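PDB 7D86: PHD finger protein 14 from Danio rerio, which binds histone H3, preferring its unmodified form, and represses PDGFRA expression, thereby helping to regulate mesenchymal cell proliferation. Local coordinates for residues Thr160-Ala172 and Tyr184-Arg198. Numbering follows the deposited sequence.
Sequences TCAQREGLLSEAA and YCKQHADRFDRKWKR. With ZN (zinc ion), chain B; ZN (zinc ion), chain D.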
loop_
_atom_site.group_PDB
_atom_site.type_symbol
_atom_site.label_atom_id
_atom_site.label_comp_id
_atom_site.label_asym_id
_atom_site.label_seq_id
_atom_site.Cartn_x
_atom_site.Cartn_y
_atom_site.Cartn_z
ATOM N N THR A 160 1.141 -5.592 0.149
ATOM C CA THR A 160 0.444 -5.579 -1.134
ATOM C C THR A 160 -0.249 -6.903 -1.425
ATOM O O THR A 160 -1.266 -6.923 -2.130
ATOM C CB THR A 160 1.416 -5.229 -2.262
ATOM O OG1 THR A 160 2.602 -6.026 -2.145
ATOM C CG2 THR A 160 1.796 -3.751 -2.184
ATOM N N CYS A 161 0.283 -8.009 -0.901
ATOM C CA CYS A 161 -0.414 -9.282 -1.016
ATOM C C CYS A 161 -1.705 -9.261 -0.209
ATOM O O CYS A 161 -2.751 -9.722 -0.681
ATOM C CB CYS A 161 0.503 -10.425 -0.569
ATOM S SG CYS A 161 1.913 -10.757 -1.696
ATOM N N ALA A 162 -1.653 -8.700 1.003
ATOM C CA ALA A 162 -2.871 -8.517 1.782
ATOM C C ALA A 162 -3.815 -7.542 1.093
ATOM O O ALA A 162 -5.038 -7.732 1.109
ATOM C CB ALA A 162 -2.523 -8.034 3.196
ATOM N N GLN A 163 -3.268 -6.491 0.474
ATOM C CA GLN A 163 -4.128 -5.531 -0.210
ATOM C C GLN A 163 -4.928 -6.219 -1.306
ATOM O O GLN A 163 -6.126 -5.959 -1.476
ATOM C CB GLN A 163 -3.290 -4.386 -0.798
ATOM C CG GLN A 163 -4.126 -3.255 -1.390
ATOM C CD GLN A 163 -3.299 -2.228 -2.150
ATOM O OE1 GLN A 163 -2.332 -2.569 -2.832
ATOM N NE2 GLN A 163 -3.683 -0.962 -2.034
ATOM N N ARG A 164 -4.274 -7.114 -2.048
ATOM C CA ARG A 164 -4.920 -7.817 -3.149
ATOM C C ARG A 164 -6.070 -8.677 -2.650
ATOM O O ARG A 164 -7.090 -8.825 -3.334
ATOM C CB ARG A 164 -3.883 -8.668 -3.886
ATOM C CG ARG A 164 -4.415 -9.513 -5.015
ATOM C CD ARG A 164 -3.365 -10.504 -5.508
ATOM N NE ARG A 164 -3.254 -11.642 -4.597
ATOM C CZ ARG A 164 -2.159 -11.959 -3.914
ATOM N NH1 ARG A 164 -1.055 -11.238 -4.051
ATOM N NH2 ARG A 164 -2.165 -13.010 -3.103
ATOM N N GLU A 165 -5.922 -9.252 -1.468
ATOM C CA GLU A 165 -6.959 -10.107 -0.899
ATOM C C GLU A 165 -8.018 -9.326 -0.122
ATOM O O GLU A 165 -8.906 -9.948 0.486
ATOM C CB GLU A 165 -6.314 -11.163 0.003
ATOM C CG GLU A 165 -5.483 -12.195 -0.749
ATOM C CD GLU A 165 -6.331 -13.080 -1.651
ATOM O OE1 GLU A 165 -7.544 -13.224 -1.387
ATOM O OE2 GLU A 165 -5.789 -13.629 -2.633
ATOM N N GLY A 166 -7.949 -7.995 -0.130
ATOM C CA GLY A 166 -8.957 -7.180 0.523
ATOM C C GLY A 166 -8.813 -7.117 2.031
ATOM O O GLY A 166 -9.810 -6.940 2.740
ATOM N N LEU A 167 -7.596 -7.253 2.542
ATOM C CA LEU A 167 -7.370 -7.445 3.974
ATOM C C LEU A 167 -6.902 -6.189 4.704
ATOM O O LEU A 167 -6.823 -6.203 5.936
ATOM C CB LEU A 167 -6.347 -8.569 4.189
ATOM C CG LEU A 167 -6.720 -9.906 3.541
ATOM C CD1 LEU A 167 -5.641 -10.936 3.810
ATOM C CD2 LEU A 167 -8.063 -10.390 4.076
ATOM N N LEU A 168 -6.585 -5.110 3.992
ATOM C CA LEU A 168 -6.085 -3.891 4.617
ATOM C C LEU A 168 -7.248 -2.960 4.919
ATOM O O LEU A 168 -8.111 -2.734 4.066
ATOM C CB LEU A 168 -5.076 -3.175 3.714
ATOM C CG LEU A 168 -3.867 -3.967 3.227
ATOM C CD1 LEU A 168 -2.953 -3.071 2.395
ATOM C CD2 LEU A 168 -3.106 -4.566 4.416
ATOM N N SER A 169 -7.265 -2.424 6.142
ATOM C CA SER A 169 -8.306 -1.509 6.581
ATOM C C SER A 169 -7.686 -0.248 7.161
ATOM O O SER A 169 -6.560 -0.256 7.667
ATOM C CB SER A 169 -9.226 -2.159 7.639
ATOM O OG SER A 169 -9.817 -3.352 7.159
ATOM N N GLU A 170 -8.442 0.841 7.089
ATOM C CA GLU A 170 -8.098 2.075 7.782
ATOM C C GLU A 170 -9.289 2.475 8.637
ATOM O O GLU A 170 -10.397 2.628 8.119
ATOM C CB GLU A 170 -7.737 3.195 6.803
ATOM C CG GLU A 170 -7.378 4.515 7.487
ATOM C CD GLU A 170 -7.039 5.623 6.498
ATOM O OE1 GLU A 170 -6.571 6.693 6.941
ATOM O OE2 GLU A 170 -7.235 5.425 5.280
ATOM N N ALA A 171 -9.067 2.631 9.941
ATOM C CA ALA A 171 -10.137 3.060 10.830
ATOM C C ALA A 171 -10.573 4.483 10.500
ATOM O O ALA A 171 -9.773 5.324 10.081
ATOM C CB ALA A 171 -9.683 2.975 12.293
ATOM N N ALA A 172 -11.861 4.755 10.690
ATOM C CA ALA A 172 -12.343 6.111 10.486
ATOM C C ALA A 172 -11.792 7.050 11.558
ATOM O O ALA A 172 -11.400 6.630 12.654
ATOM C CB ALA A 172 -13.868 6.146 10.493
ATOM N N TYR A 184 -6.233 -7.808 8.759
ATOM C CA TYR A 184 -6.713 -9.086 9.273
ATOM C C TYR A 184 -6.462 -10.176 8.246
ATOM O O TYR A 184 -6.638 -9.959 7.041
ATOM C CB TYR A 184 -8.211 -9.055 9.585
ATOM C CG TYR A 184 -8.645 -8.162 10.724
ATOM C CD1 TYR A 184 -7.891 -8.043 11.882
ATOM C CD2 TYR A 184 -9.832 -7.448 10.639
ATOM C CE1 TYR A 184 -8.310 -7.225 12.930
ATOM C CE2 TYR A 184 -10.260 -6.637 11.664
ATOM C CZ TYR A 184 -9.496 -6.524 12.805
ATOM O OH TYR A 184 -9.935 -5.699 13.803
ATOM N N CYS A 185 -6.086 -11.361 8.717
ATOM C CA CYS A 185 -5.989 -12.470 7.779
ATOM C C CYS A 185 -7.388 -12.828 7.273
ATOM O O CYS A 185 -8.402 -12.310 7.752
ATOM C CB CYS A 185 -5.334 -13.680 8.442
ATOM S SG CYS A 185 -6.374 -14.430 9.724
ATOM N N LYS A 186 -7.444 -13.739 6.299
ATOM C CA LYS A 186 -8.737 -14.116 5.728
ATOM C C LYS A 186 -9.671 -14.706 6.779
ATOM O O LYS A 186 -10.890 -14.518 6.706
ATOM C CB LYS A 186 -8.549 -15.119 4.593
ATOM C CG LYS A 186 -7.803 -14.582 3.379
ATOM C CD LYS A 186 -7.715 -15.652 2.306
ATOM C CE LYS A 186 -6.781 -15.236 1.181
ATOM N NZ LYS A 186 -6.654 -16.297 0.143
ATOM N N GLN A 187 -9.126 -15.425 7.755
ATOM C CA GLN A 187 -10.003 -16.038 8.748
ATOM C C GLN A 187 -10.660 -14.995 9.644
ATOM O O GLN A 187 -11.775 -15.214 10.130
ATOM C CB GLN A 187 -9.226 -17.046 9.591
ATOM C CG GLN A 187 -10.111 -17.919 10.460
ATOM C CD GLN A 187 -9.317 -18.896 11.303
ATOM O OE1 GLN A 187 -8.091 -18.806 11.395
ATOM N NE2 GLN A 187 -10.013 -19.836 11.927
ATOM N N HIS A 188 -10.016 -13.848 9.843
ATOM C CA HIS A 188 -10.479 -12.864 10.810
ATOM C C HIS A 188 -11.026 -11.590 10.184
ATOM O O HIS A 188 -11.429 -10.681 10.915
ATOM C CB HIS A 188 -9.334 -12.529 11.774
ATOM C CG HIS A 188 -8.903 -13.699 12.608
ATOM N ND1 HIS A 188 -7.582 -14.056 12.770
ATOM C CD2 HIS A 188 -9.625 -14.599 13.321
ATOM C CE1 HIS A 188 -7.505 -15.122 13.545
ATOM N NE2 HIS A 188 -8.731 -15.470 13.896
ATOM N N ALA A 189 -11.062 -11.501 8.861
ATOM C CA ALA A 189 -11.432 -10.263 8.195
ATOM C C ALA A 189 -12.946 -10.066 8.182
ATOM O O ALA A 189 -13.726 -11.012 8.273
ATOM C CB ALA A 189 -10.916 -10.253 6.761
ATOM N N ASP A 190 -13.349 -8.804 8.060
ATOM C CA ASP A 190 -14.730 -8.460 7.761
ATOM C C ASP A 190 -15.051 -8.910 6.341
ATOM O O ASP A 190 -14.439 -8.425 5.383
ATOM C CB ASP A 190 -14.924 -6.953 7.913
ATOM C CG ASP A 190 -16.369 -6.522 7.770
ATOM O OD1 ASP A 190 -16.950 -6.706 6.681
ATOM O OD2 ASP A 190 -16.923 -5.994 8.756
ATOM N N ARG A 191 -16.009 -9.830 6.196
ATOM C CA ARG A 191 -16.259 -10.409 4.873
ATOM C C ARG A 191 -16.780 -9.365 3.889
ATOM O O ARG A 191 -16.420 -9.385 2.700
ATOM C CB ARG A 191 -17.241 -11.577 4.971
ATOM C CG ARG A 191 -17.224 -12.483 3.740
ATOM C CD ARG A 191 -18.261 -13.611 3.826
ATOM N NE ARG A 191 -18.151 -14.339 5.089
ATOM C CZ ARG A 191 -17.413 -15.431 5.265
ATOM N NH1 ARG A 191 -16.716 -15.928 4.255
ATOM N NH2 ARG A 191 -17.373 -16.027 6.450
ATOM N N PHE A 192 -17.640 -8.458 4.354
ATOM C CA PHE A 192 -18.142 -7.399 3.483
ATOM C C PHE A 192 -17.004 -6.522 2.980
ATOM O O PHE A 192 -16.908 -6.213 1.781
ATOM C CB PHE A 192 -19.167 -6.547 4.230
ATOM C CG PHE A 192 -19.649 -5.368 3.434
ATOM C CD1 PHE A 192 -20.666 -5.517 2.509
ATOM C CD2 PHE A 192 -19.084 -4.114 3.606
ATOM C CE1 PHE A 192 -21.113 -4.435 1.775
ATOM C CE2 PHE A 192 -19.528 -3.032 2.870
ATOM C CZ PHE A 192 -20.538 -3.191 1.960
ATOM N N ASP A 193 -16.128 -6.106 3.898
ATOM C CA ASP A 193 -15.012 -5.242 3.534
ATOM C C ASP A 193 -14.072 -5.930 2.558
ATOM O O ASP A 193 -13.630 -5.315 1.582
ATOM C CB ASP A 193 -14.262 -4.803 4.793
ATOM C CG ASP A 193 -14.960 -3.675 5.512
ATOM O OD1 ASP A 193 -15.910 -3.099 4.928
ATOM O OD2 ASP A 193 -14.564 -3.363 6.656
ATOM N N ARG A 194 -13.758 -7.208 2.798
ATOM C CA ARG A 194 -12.942 -7.960 1.843
ATOM C C ARG A 194 -13.549 -7.941 0.453
ATOM O O ARG A 194 -12.835 -7.789 -0.546
ATOM C CB ARG A 194 -12.798 -9.418 2.273
ATOM C CG ARG A 194 -11.670 -9.733 3.189
ATOM C CD ARG A 194 -11.466 -11.233 3.175
ATOM N NE ARG A 194 -10.643 -11.631 2.041
ATOM C CZ ARG A 194 -10.606 -12.855 1.531
ATOM N NH1 ARG A 194 -9.809 -13.113 0.509
ATOM N NH2 ARG A 194 -11.377 -13.815 2.029
ATOM N N LYS A 195 -14.865 -8.125 0.370
ATOM C CA LYS A 195 -15.505 -8.316 -0.925
ATOM C C LYS A 195 -15.347 -7.082 -1.812
ATOM O O LYS A 195 -14.922 -7.184 -2.968
ATOM C CB LYS A 195 -16.975 -8.680 -0.718
ATOM C CG LYS A 195 -17.207 -10.184 -0.733
ATOM C CD LYS A 195 -18.684 -10.542 -0.703
ATOM C CE LYS A 195 -19.254 -10.359 0.684
ATOM N NZ LYS A 195 -20.292 -11.387 1.018
ATOM N N TRP A 196 -15.677 -5.898 -1.295
ATOM C CA TRP A 196 -15.585 -4.733 -2.173
ATOM C C TRP A 196 -14.138 -4.291 -2.369
ATOM O O TRP A 196 -13.805 -3.728 -3.419
ATOM C CB TRP A 196 -16.459 -3.578 -1.667
ATOM C CG TRP A 196 -16.033 -2.928 -0.376
ATOM C CD1 TRP A 196 -16.557 -3.145 0.863
ATOM C CD2 TRP A 196 -15.019 -1.925 -0.214
ATOM N NE1 TRP A 196 -15.927 -2.344 1.789
ATOM C CE2 TRP A 196 -14.977 -1.589 1.153
ATOM C CE3 TRP A 196 -14.142 -1.282 -1.094
ATOM C CZ2 TRP A 196 -14.091 -0.644 1.661
ATOM C CZ3 TRP A 196 -13.267 -0.345 -0.591
ATOM C CH2 TRP A 196 -13.243 -0.037 0.778
ATOM N N LYS A 197 -13.251 -4.574 -1.410
ATOM C CA LYS A 197 -11.841 -4.247 -1.623
ATOM C C LYS A 197 -11.210 -5.160 -2.668
ATOM O O LYS A 197 -10.450 -4.696 -3.527
ATOM C CB LYS A 197 -11.059 -4.321 -0.312
ATOM C CG LYS A 197 -11.420 -3.223 0.663
ATOM C CD LYS A 197 -10.881 -3.547 2.055
ATOM C CE LYS A 197 -11.223 -2.430 3.026
ATOM N NZ LYS A 197 -10.906 -2.807 4.433
ATOM N N ARG A 198 -11.489 -6.467 -2.600
ATOM C CA ARG A 198 -10.972 -7.364 -3.631
ATOM C C ARG A 198 -11.497 -6.967 -5.006
ATOM O O ARG A 198 -10.757 -6.996 -6.000
ATOM C CB ARG A 198 -11.354 -8.810 -3.320
ATOM C CG ARG A 198 -10.626 -9.411 -2.146
ATOM C CD ARG A 198 -11.096 -10.832 -1.872
ATOM N NE ARG A 198 -10.621 -11.776 -2.880
ATOM C CZ ARG A 198 -11.040 -13.033 -2.982
ATOM N NH1 ARG A 198 -11.953 -13.498 -2.145
ATOM N NH2 ARG A 198 -10.553 -13.822 -3.929
HETATM ZN ZN ZN B . -5.796 -13.604 11.831
HETATM ZN ZN ZN D . 3.579 -11.952 -0.624
HETATM O O HOH W 1 -10.938 -5.754 4.827
HETATM O O HOH W 2 -12.219 -4.288 8.262
HETATM O O HOH W 3 -10.667 0.599 5.110
#
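R194, on helix 191-204, lies side by side with L167 and brings its guanidinium to E165. Its CB lies near G166 O and R194 CG comes closer, 3.4 Å from G166 O; CD rests on L167 CD2, which also touches A189 CB. The chain then bends at chi3 (83°), bringing NE and NH1 side-on to one acceptor, E165 O. The bond from R194 NE to E165 O is short, 2.9 Å, and nearly straight (165°); NH1 adds a longer one on a lone pair. R194 NH1 also forms a salt bridge with E165 OE1, 3.0 Å. K186 CG lies over one face of the R194 guanidinium, offset to its rim. With an alanine here, E165 O would probably lose these two donors and E165 OE1 its nearest positive partner. K186 NZ, 3.5 Å from E165 OE1, shares that charge. C161 sits in one zinc site of the second PHD finger, C185 and H188 in the other; the helix following H188 packs back on the finger, meeting at G166 the Schellman turn that ends helix 159-164. G166, at positive phi, leaves no room for a CB beside R194 O. K197 CB packs 3.6 Å from G166 CA, and the extended lysine chain carries K197 NZ to L168 O (2.8 Å), above the carbonyl plane. A water bridges K197 NZ and G166 O; another joins S169 OG to D193 OD2.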